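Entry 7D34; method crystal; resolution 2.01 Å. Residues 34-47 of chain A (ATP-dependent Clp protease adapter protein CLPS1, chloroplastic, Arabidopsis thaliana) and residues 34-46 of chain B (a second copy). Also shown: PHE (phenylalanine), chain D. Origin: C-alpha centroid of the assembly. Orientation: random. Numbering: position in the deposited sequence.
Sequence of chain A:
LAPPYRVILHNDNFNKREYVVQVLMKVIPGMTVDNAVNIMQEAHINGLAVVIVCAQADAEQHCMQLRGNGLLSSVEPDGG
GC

Chain A 34-47: DNAVNIMQEAHING
Chain B (34-46) DNAVNIMQEAHIN

The most unusual feature of this contact is that its knobs are acidic side chains: in a helix pair from two copies of the chloroplast adapter CLPS1, a glutamate from each chain fills the hole that packing rules usually reserve for a hydrophobic side chain. Residues 34-46 are helical in both chains, with i to i-4 amide bonds mostly of 2.7-3.0 Å. The axes approach to 10.1 Å and cross at -121°, so the chains run more against than with each other, and the register centres on Asn A38 and Asn B38, whose CA atoms lie 6.2 Å apart. The stretches together bury 505 Å².

Glu A42 sits among Asn B35, Asn B38, Ile B39 and Glu B42, and Glu B42 occupies the equivalent pocket of chain A. Both adopt m chi1 and m chi2, folding the chain so that the carboxyl group lies over the partner helix while the aliphatic stems pass each other, Glu A42 CG to Glu B42 CG at 4.2 Å. Each carboxyl group also touches an isoleucine (m, t): Glu A42 OE1 lies 3.3 Å from Ile B39 CG1, and Glu B42 OE1 3.6 Å from Ile A39 CG1.

Polar chemistry gathers around Asn A38 (chi1 m, chi2 13°). Its ND2 donates to Gln B41 OE1 at 2.6 Å and to Glu B42 OE2 at 3.2 Å, so one amide serves two acceptors on successive residues. Asn B38 has the same chi1 but a chi2 of 166°, and its ND2 gives a weak intrachain bond to Gln B41 OE1 at 3.4 Å. A water links the asparagines, donating to Asn A38 OD1 (3.2 Å) and accepting from Asn B38 ND2 (2.6 Å).

Ile A45 (chi1 m, chi2 m) points toward chain B, and its CG2 lies 3.6 Å from Asn B35 ND2. Gly A47 then leaves the helix with phi 90°.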

# COMPACT_ATOMS: atom_id res chain seq x y z
N ASP A 34 9.82 10.26 6.78
CA ASP A 34 8.42 10.11 7.15
C ASP A 34 7.69 9.13 6.23
O ASP A 34 6.96 8.25 6.70
CB ASP A 34 7.76 11.50 7.13
CG ASP A 34 8.62 12.57 7.79
OD1 ASP A 34 8.48 12.77 9.01
OD2 ASP A 34 9.46 13.18 7.09
N ASN A 35 7.86 9.31 4.91
CA ASN A 35 7.25 8.40 3.95
C ASN A 35 7.83 7.00 4.10
O ASN A 35 7.09 6.02 4.03
CB ASN A 35 7.46 8.93 2.53
CG ASN A 35 6.63 8.20 1.52
OD1 ASN A 35 5.64 7.57 1.90
ND2 ASN A 35 7.00 8.27 0.22
N ALA A 36 9.15 6.89 4.34
CA ALA A 36 9.79 5.58 4.42
C ALA A 36 9.27 4.75 5.59
O ALA A 36 9.08 3.53 5.47
CB ALA A 36 11.30 5.73 4.61
N VAL A 37 9.10 5.39 6.74
CA VAL A 37 8.61 4.65 7.89
C VAL A 37 7.18 4.20 7.63
O VAL A 37 6.78 3.12 8.07
CB VAL A 37 8.69 5.49 9.19
CG1 VAL A 37 10.15 5.61 9.65
CG2 VAL A 37 7.96 6.85 9.04
N ASN A 38 6.38 5.04 6.94
CA ASN A 38 5.00 4.65 6.60
C ASN A 38 4.99 3.40 5.73
O ASN A 38 4.22 2.47 5.99
CB ASN A 38 4.23 5.77 5.87
CG ASN A 38 3.67 6.81 6.83
OD1 ASN A 38 4.06 6.83 7.99
ND2 ASN A 38 2.75 7.67 6.36
N ILE A 39 5.81 3.40 4.69
CA ILE A 39 5.88 2.27 3.77
C ILE A 39 6.31 1.02 4.51
O ILE A 39 5.70 -0.04 4.39
CB ILE A 39 6.82 2.60 2.59
CG1 ILE A 39 6.31 3.83 1.81
CG2 ILE A 39 6.92 1.44 1.59
CD1 ILE A 39 7.20 4.38 0.69
N MET A 40 7.39 1.11 5.28
CA MET A 40 7.80 -0.03 6.08
C MET A 40 6.68 -0.52 7.02
O MET A 40 6.38 -1.72 7.06
CB MET A 40 9.05 0.38 6.84
CG MET A 40 9.53 -0.72 7.75
SD MET A 40 8.83 -0.84 9.41
CE MET A 40 9.27 0.72 10.12
N GLN A 41 6.03 0.41 7.73
CA GLN A 41 4.92 0.08 8.62
C GLN A 41 3.82 -0.67 7.86
O GLN A 41 3.36 -1.74 8.27
CB GLN A 41 4.38 1.36 9.27
CG GLN A 41 5.09 1.73 10.59
CD GLN A 41 4.85 3.15 11.00
OE1 GLN A 41 4.06 3.85 10.39
NE2 GLN A 41 5.55 3.60 12.04
N GLU A 42 3.46 -0.15 6.68
CA GLU A 42 2.35 -0.71 5.92
C GLU A 42 2.66 -2.10 5.38
O GLU A 42 1.79 -2.97 5.36
CB GLU A 42 2.02 0.23 4.76
CG GLU A 42 1.19 1.42 5.19
CD GLU A 42 -0.05 1.00 6.04
OE1 GLU A 42 -1.05 0.53 5.46
OE2 GLU A 42 -0.02 1.18 7.28
N ALA A 43 3.88 -2.32 4.90
CA ALA A 43 4.26 -3.66 4.44
C ALA A 43 4.28 -4.64 5.60
O ALA A 43 3.89 -5.79 5.45
CB ALA A 43 5.62 -3.61 3.74
N HIS A 44 4.75 -4.19 6.76
CA HIS A 44 4.82 -5.05 7.94
C HIS A 44 3.44 -5.48 8.40
O HIS A 44 3.23 -6.64 8.77
CB HIS A 44 5.55 -4.30 9.07
CG HIS A 44 5.59 -5.06 10.36
ND1 HIS A 44 6.49 -6.08 10.60
CD2 HIS A 44 4.84 -4.95 11.48
CE1 HIS A 44 6.29 -6.57 11.81
NE2 HIS A 44 5.30 -5.90 12.37
N ILE A 45 2.47 -4.56 8.39
CA ILE A 45 1.13 -4.85 8.87
C ILE A 45 0.29 -5.56 7.81
O ILE A 45 -0.48 -6.48 8.13
CB ILE A 45 0.44 -3.55 9.33
CG1 ILE A 45 1.03 -3.08 10.67
CG2 ILE A 45 -1.07 -3.75 9.42
CD1 ILE A 45 0.70 -3.98 11.81
N ASN A 46 0.41 -5.17 6.55
CA ASN A 46 -0.47 -5.66 5.50
C ASN A 46 0.18 -6.69 4.58
O ASN A 46 -0.51 -7.27 3.74
CB ASN A 46 -0.94 -4.47 4.64
CG ASN A 46 -2.05 -3.66 5.28
OD1 ASN A 46 -3.24 -3.99 5.13
ND2 ASN A 46 -1.68 -2.61 6.02
N GLY A 47 1.48 -6.94 4.73
CA GLY A 47 2.19 -7.85 3.86
C GLY A 47 2.80 -7.21 2.63
O GLY A 47 3.71 -7.80 2.03
N ASP B 34 -3.91 3.68 14.23
CA ASP B 34 -2.56 3.85 13.71
C ASP B 34 -2.47 3.37 12.26
O ASP B 34 -1.92 4.06 11.40
CB ASP B 34 -1.57 3.09 14.57
CG ASP B 34 -1.78 3.34 16.05
OD1 ASP B 34 -1.09 4.22 16.61
OD2 ASP B 34 -2.69 2.71 16.63
N ASN B 35 -2.98 2.17 11.99
CA ASN B 35 -2.95 1.64 10.63
C ASN B 35 -3.79 2.48 9.68
O ASN B 35 -3.35 2.81 8.57
CB ASN B 35 -3.42 0.18 10.64
CG ASN B 35 -3.14 -0.54 9.34
OD1 ASN B 35 -2.24 -0.16 8.58
ND2 ASN B 35 -3.92 -1.56 9.06
N ALA B 36 -4.98 2.90 10.11
CA ALA B 36 -5.88 3.63 9.22
C ALA B 36 -5.29 4.97 8.80
O ALA B 36 -5.41 5.36 7.64
CB ALA B 36 -7.24 3.80 9.91
N VAL B 37 -4.61 5.67 9.71
CA VAL B 37 -4.03 6.96 9.35
C VAL B 37 -2.89 6.76 8.36
O VAL B 37 -2.73 7.55 7.42
CB VAL B 37 -3.56 7.71 10.62
CG1 VAL B 37 -2.48 6.88 11.32
CG2 VAL B 37 -3.08 9.09 10.27
N ASN B 38 -2.10 5.69 8.52
CA ASN B 38 -1.07 5.39 7.54
C ASN B 38 -1.67 5.18 6.15
O ASN B 38 -1.17 5.71 5.15
CB ASN B 38 -0.27 4.15 7.95
CG ASN B 38 0.79 4.44 9.00
OD1 ASN B 38 1.33 3.53 9.62
ND2 ASN B 38 1.06 5.72 9.23
N ILE B 39 -2.74 4.39 6.08
CA ILE B 39 -3.39 4.11 4.80
C ILE B 39 -3.83 5.41 4.14
O ILE B 39 -3.54 5.67 2.97
CB ILE B 39 -4.57 3.15 5.00
CG1 ILE B 39 -4.08 1.84 5.62
CG2 ILE B 39 -5.30 2.92 3.66
CD1 ILE B 39 -5.18 0.84 5.95
N MET B 40 -4.54 6.25 4.89
CA MET B 40 -4.94 7.56 4.38
C MET B 40 -3.74 8.32 3.87
O MET B 40 -3.77 8.89 2.77
CB MET B 40 -5.64 8.36 5.48
CG MET B 40 -6.05 9.75 5.07
SD MET B 40 -4.76 11.00 5.19
CE MET B 40 -4.52 11.10 6.98
N GLN B 41 -2.68 8.37 4.67
CA GLN B 41 -1.48 9.08 4.27
C GLN B 41 -0.94 8.52 2.96
O GLN B 41 -0.67 9.27 2.02
CB GLN B 41 -0.43 9.00 5.37
CG GLN B 41 -0.49 10.15 6.39
CD GLN B 41 0.25 9.81 7.66
OE1 GLN B 41 0.91 8.77 7.75
NE2 GLN B 41 0.16 10.69 8.66
N GLU B 42 -0.82 7.20 2.88
CA GLU B 42 -0.21 6.56 1.72
C GLU B 42 -1.12 6.63 0.50
O GLU B 42 -0.63 6.85 -0.62
CB GLU B 42 0.14 5.11 2.07
CG GLU B 42 1.38 4.93 2.96
CD GLU B 42 2.52 5.84 2.57
OE1 GLU B 42 3.17 5.56 1.53
OE2 GLU B 42 2.76 6.84 3.29
N ALA B 43 -2.43 6.45 0.67
CA ALA B 43 -3.33 6.60 -0.47
C ALA B 43 -3.29 8.04 -0.98
O ALA B 43 -3.22 8.27 -2.19
CB ALA B 43 -4.75 6.21 -0.08
N HIS B 44 -3.29 9.01 -0.07
CA HIS B 44 -3.22 10.41 -0.46
C HIS B 44 -1.89 10.73 -1.13
O HIS B 44 -1.84 11.55 -2.05
CB HIS B 44 -3.43 11.30 0.75
CG HIS B 44 -3.43 12.76 0.43
ND1 HIS B 44 -4.52 13.41 -0.10
CD2 HIS B 44 -2.47 13.70 0.59
CE1 HIS B 44 -4.24 14.69 -0.26
NE2 HIS B 44 -3.00 14.89 0.14
N ILE B 45 -0.81 10.09 -0.68
CA ILE B 45 0.51 10.39 -1.24
C ILE B 45 0.69 9.74 -2.60
O ILE B 45 1.21 10.37 -3.53
CB ILE B 45 1.63 9.96 -0.27
CG1 ILE B 45 1.66 10.84 0.97
CG2 ILE B 45 2.99 9.98 -0.97
CD1 ILE B 45 2.63 10.31 2.02
N ASN B 46 0.28 8.48 -2.75
CA ASN B 46 0.54 7.73 -3.97
C ASN B 46 -0.70 7.53 -4.82
O ASN B 46 -0.60 6.90 -5.88
CB ASN B 46 1.17 6.36 -3.66
CG ASN B 46 2.54 6.49 -3.03
OD1 ASN B 46 3.41 7.16 -3.56
ND2 ASN B 46 2.75 5.80 -1.93
N PHE D . 8.82 -7.60 9.07
CA PHE D . 10.20 -7.11 9.38
C PHE D . 10.54 -7.33 10.85
O PHE D . 9.65 -7.36 11.71
CB PHE D . 10.32 -5.62 9.01
CG PHE D . 9.88 -5.30 7.59
CD1 PHE D . 10.48 -5.93 6.50
CD2 PHE D . 8.88 -4.37 7.35
CE1 PHE D . 10.08 -5.63 5.20
CE2 PHE D . 8.48 -4.07 6.05
CZ PHE D . 9.08 -4.70 4.97
O HOH W 1 3.01 6.13 10.90